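Local coordinates for protein phenolpthiocerol synthesis type-I polyketide synthase ppsA (Mycobacterium bovis, PDB 7AKC) that probably takes part in building the lipid core of phthiocerols and phenolphthiocerols, its acyltransferase domain, described here, serving to load extender units, at residues Leu153-Ala157 with Pro158-Ala162; Gly185-Glu188 with Gln189-Leu193. All blocks are in the same frame, centred on the assembly; numbering follows the deposited sequence. Where two conformers were deposited one is given.

Contact 1: residues Leu153-Ala157 with Pro158-Ala162; sequences LELDA and PTTEA
Asp156 and Thr159 lie with their CA atoms 5.5 Å apart where the chain leaves strand 148-153 and winds into helix 157-164, with Asp156 at the N-cap. Its carboxylate folds forward over the first turn, CG being placed between the backbone N and the carbonyl carbon (chi1 65°). Asp156 OD1 takes two bonds there: Thr159 N meets it nearly end-on at 2.9 Å, the capping bond, while Thr159 OG1 donates to OD1 from above the carboxylate plane at 2.7 Å. A water bridges the two residues, accepting from Asp156 N at 2.9 Å and donating to Thr159 OG1 at 3.0 Å. This cap starts the first helix of a ferredoxin-like subdomain, a four-stranded antiparallel sheet and two helices in the chain order βαββαβ. The carbonyl of Asp156 is doubly gripped as well, by Thr160 N and by Thr160 OG1, which sits 2.9 Å from Asp156 O and well above the carbonyl plane. The threonine methyls meet the leucines. Thr160 CG2 lies 4.1 Å from Leu153 CD1, and Leu155 CD2 touches Thr159 CG2, the two side chains crossing at about a right angle. Leu155 CB touches Thr160 OG1 at 3.5 Å.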
# COMPACT_ATOMS: atom_id res chain seq x y z
N LEU A 153 15.12 1.41 -1.10
CA LEU A 153 16.49 1.05 -0.76
C LEU A 153 16.70 -0.46 -0.91
O LEU A 153 15.83 -1.26 -0.49
CB LEU A 153 16.76 1.42 0.71
CG LEU A 153 16.36 2.84 1.14
CD1 LEU A 153 16.73 3.08 2.57
CD2 LEU A 153 16.98 3.90 0.22
N GLU A 154 17.85 -0.87 -1.45
CA GLU A 154 18.17 -2.28 -1.55
C GLU A 154 18.90 -2.67 -0.24
O GLU A 154 20.10 -3.02 -0.22
CB GLU A 154 18.96 -2.61 -2.84
CG GLU A 154 18.30 -2.12 -4.12
CD GLU A 154 16.89 -2.58 -4.45
OE1 GLU A 154 16.54 -3.73 -4.10
OE2 GLU A 154 16.13 -1.78 -5.07
N LEU A 155 18.16 -2.56 0.85
CA LEU A 155 18.59 -2.90 2.21
C LEU A 155 17.45 -3.63 2.88
O LEU A 155 16.26 -3.31 2.64
CB LEU A 155 18.83 -1.61 3.05
CG LEU A 155 19.87 -0.63 2.53
CD1 LEU A 155 19.88 0.61 3.41
CD2 LEU A 155 21.28 -1.26 2.40
N ASP A 156 17.81 -4.55 3.81
CA ASP A 156 16.79 -5.21 4.58
C ASP A 156 16.21 -4.23 5.65
O ASP A 156 16.73 -3.11 5.79
CB ASP A 156 17.31 -6.52 5.14
CG ASP A 156 18.45 -6.46 6.16
OD1 ASP A 156 18.61 -5.41 6.81
OD2 ASP A 156 19.12 -7.49 6.35
N ALA A 157 15.10 -4.61 6.32
CA ALA A 157 14.47 -3.67 7.26
C ALA A 157 15.36 -3.31 8.47
O ALA A 157 15.49 -2.13 8.76
CB ALA A 157 13.08 -4.15 7.69
N PRO A 158 16.14 -4.24 9.06
CA PRO A 158 16.94 -3.84 10.23
C PRO A 158 18.08 -2.88 9.82
O PRO A 158 18.33 -1.89 10.51
CB PRO A 158 17.49 -5.17 10.76
CG PRO A 158 16.45 -6.19 10.33
CD PRO A 158 16.06 -5.70 8.92
N THR A 159 18.67 -3.10 8.64
CA THR A 159 19.74 -2.20 8.17
C THR A 159 19.13 -0.81 7.84
O THR A 159 19.71 0.25 8.13
CB THR A 159 20.37 -2.76 6.90
OG1 THR A 159 20.89 -4.08 7.14
CG2 THR A 159 21.49 -1.87 6.40
N THR A 160 17.92 -0.80 7.27
CA THR A 160 17.22 0.45 7.00
C THR A 160 16.95 1.20 8.31
O THR A 160 17.25 2.38 8.42
CB THR A 160 15.91 0.20 6.27
OG1 THR A 160 16.22 -0.38 5.00
CG2 THR A 160 15.15 1.52 6.05
N GLU A 161 16.40 0.49 9.33
CA GLU A 161 16.09 1.17 10.61
C GLU A 161 17.37 1.78 11.19
O GLU A 161 17.33 2.90 11.69
CB GLU A 161 15.45 0.23 11.62
CG GLU A 161 14.09 -0.27 11.19
CD GLU A 161 12.94 0.70 11.43
OE1 GLU A 161 13.17 1.93 11.49
OE2 GLU A 161 11.79 0.23 11.52
N ALA A 162 18.48 1.09 11.05
CA ALA A 162 19.75 1.55 11.58
C ALA A 162 20.19 2.81 10.81
O ALA A 162 20.63 3.76 11.42
CB ALA A 162 20.79 0.45 11.47
O HOH W 1 20.64 -4.88 4.22

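Contact 2: residues Gly185-Glu188 with Gln189-Leu193; sequences GPTE and QIDEL
Gln189 reaches back over Pro186, the N-cap residue of helix 187-199, and its side chain can be traced atom by atom along the proline. CB begins beside the backbone, 3.5 Å from Pro186 O. With CG beside its own backbone N (chi1 -59°), the chain is sent toward the start of the helix, and CG comes within 4.1 Å of Pro186 CB. An extended second torsion (chi2 -179°) then carries the amide across the ring: CD stands 3.8 Å from Pro186 CG, OE1 is 3.9 Å from Pro186 CD, and NE2 is 3.7 Å from Pro186 CG. Pro186 CG lies nearly above CD of the amide, which thus presents its flat face, not its rim, to the ring carbons. Its N-H groups remain available to polar partners: Gln189 NE2 donates to Gln169 OE1 and to a water whose oxygen lies 2.9 Å from Gln189 NE2.

That water in turn donates to Glu188 OE2, bridging the two neighbouring side chains. The Glu188 chain is bent at its second torsion (chi2 -82°). Ile190 is buried, its CD1 lying 3.6 Å from Gly185 N while its side chain packs on Ile183 of the preceding strand 180-184. Asp191 instead directs its carboxylate to a salt bridge with Arg206.

Among the backbone bonds, Pro186 O receives Ile190 N at a good angle and Gln189 N only weakly, and Asp191 N and Glu192 N follow in regular α-helical order on Thr187 O and Glu188 O. The whole is a strand-to-helix corner with proline at the N-cap, opening the second helix of the ferredoxin-like small subdomain found in acyltransferase domains of this family.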
# COMPACT_ATOMS: atom_id res chain seq x y z
N GLY A 185 9.86 10.57 4.24
CA GLY A 185 10.13 11.75 5.04
C GLY A 185 10.35 12.97 4.17
O GLY A 185 10.09 12.95 2.96
N PRO A 186 10.84 14.08 4.76
CA PRO A 186 11.06 15.29 3.97
C PRO A 186 11.93 15.03 2.72
O PRO A 186 12.96 14.33 2.84
CB PRO A 186 11.73 16.26 4.97
CG PRO A 186 11.24 15.78 6.32
CD PRO A 186 11.21 14.26 6.18
N THR A 187 11.53 15.53 1.54
CA THR A 187 12.24 15.21 0.30
C THR A 187 13.77 15.45 0.36
O THR A 187 14.53 14.59 -0.08
CB THR A 187 11.63 15.91 -0.93
OG1 THR A 187 12.09 15.22 -2.07
CG2 THR A 187 12.03 17.38 -1.07
N GLU A 188 14.20 16.55 0.98
CA GLU A 188 15.62 16.86 1.07
C GLU A 188 16.38 15.87 1.96
O GLU A 188 17.55 15.55 1.65
CB GLU A 188 15.86 18.31 1.52
CG GLU A 188 15.39 18.65 2.92
CD GLU A 188 13.92 18.97 3.09
OE1 GLU A 188 13.14 18.79 2.12
OE2 GLU A 188 13.53 19.35 4.22
N GLN A 189 15.68 15.32 3.00
CA GLN A 189 16.29 14.29 3.85
C GLN A 189 16.38 12.95 3.11
O GLN A 189 17.37 12.24 3.24
CB GLN A 189 15.57 14.20 5.18
CG GLN A 189 15.61 15.54 5.92
CD GLN A 189 14.92 15.48 7.26
OE1 GLN A 189 14.73 14.40 7.83
NE2 GLN A 189 14.56 16.64 7.80
N ILE A 190 15.35 12.63 2.32
CA ILE A 190 15.34 11.43 1.47
C ILE A 190 16.50 11.49 0.47
O ILE A 190 17.25 10.52 0.34
CB ILE A 190 13.98 11.29 0.76
CG1 ILE A 190 12.85 10.97 1.79
CG2 ILE A 190 14.05 10.25 -0.38
CD1 ILE A 190 13.04 9.69 2.69
N ASP A 191 16.77 12.68 -0.11
CA ASP A 191 17.86 12.85 -1.03
C ASP A 191 19.20 12.60 -0.31
O ASP A 191 20.07 11.93 -0.88
CB ASP A 191 17.80 14.25 -1.66
CG ASP A 191 16.76 14.33 -2.77
OD1 ASP A 191 16.25 13.25 -3.21
OD2 ASP A 191 16.42 15.47 -3.17
N GLU A 192 19.35 13.12 0.92
CA GLU A 192 20.62 12.94 1.65
C GLU A 192 20.84 11.45 1.93
O GLU A 192 21.96 10.95 1.85
CB GLU A 192 20.67 13.76 2.95
CG GLU A 192 21.99 13.48 3.68
CD GLU A 192 22.36 14.23 4.95
OE1 GLU A 192 21.58 15.11 5.37
OE2 GLU A 192 23.45 13.95 5.49
N LEU A 193 19.75 10.75 2.27
CA LEU A 193 19.85 9.32 2.60
C LEU A 193 20.17 8.47 1.36
O LEU A 193 20.92 7.51 1.46
CB LEU A 193 18.57 8.83 3.29
CG LEU A 193 18.52 9.36 4.71
CD1 LEU A 193 17.09 9.30 5.25
CD2 LEU A 193 19.50 8.54 5.56
O HOH W 2 15.11 19.11 6.34

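Overall arrangement
Strand 148-153 opens the antiparallel subdomain, and at contact 1 a short loop leads from it into helix 157-164. The chain then passes the sodium site formed with Ile164, Phe167 and Val170, traverses the hairpin of strands 171-177 and 180-184, and turns at contact 2 into helix 187-199, before strand 204-207 closes the sheet. The contacts are in series, neither nested nor crossed, and alike only in that each opens one of the subdomain's two helices, the first with an aspartate side-chain cap, the second with proline at the N-cap. The centres of contacts 1 and 2 lie about 16 Å apart. Ile183 meets Leu153 and Thr160 from contact 1 and Ile190 and Leu193 from contact 2.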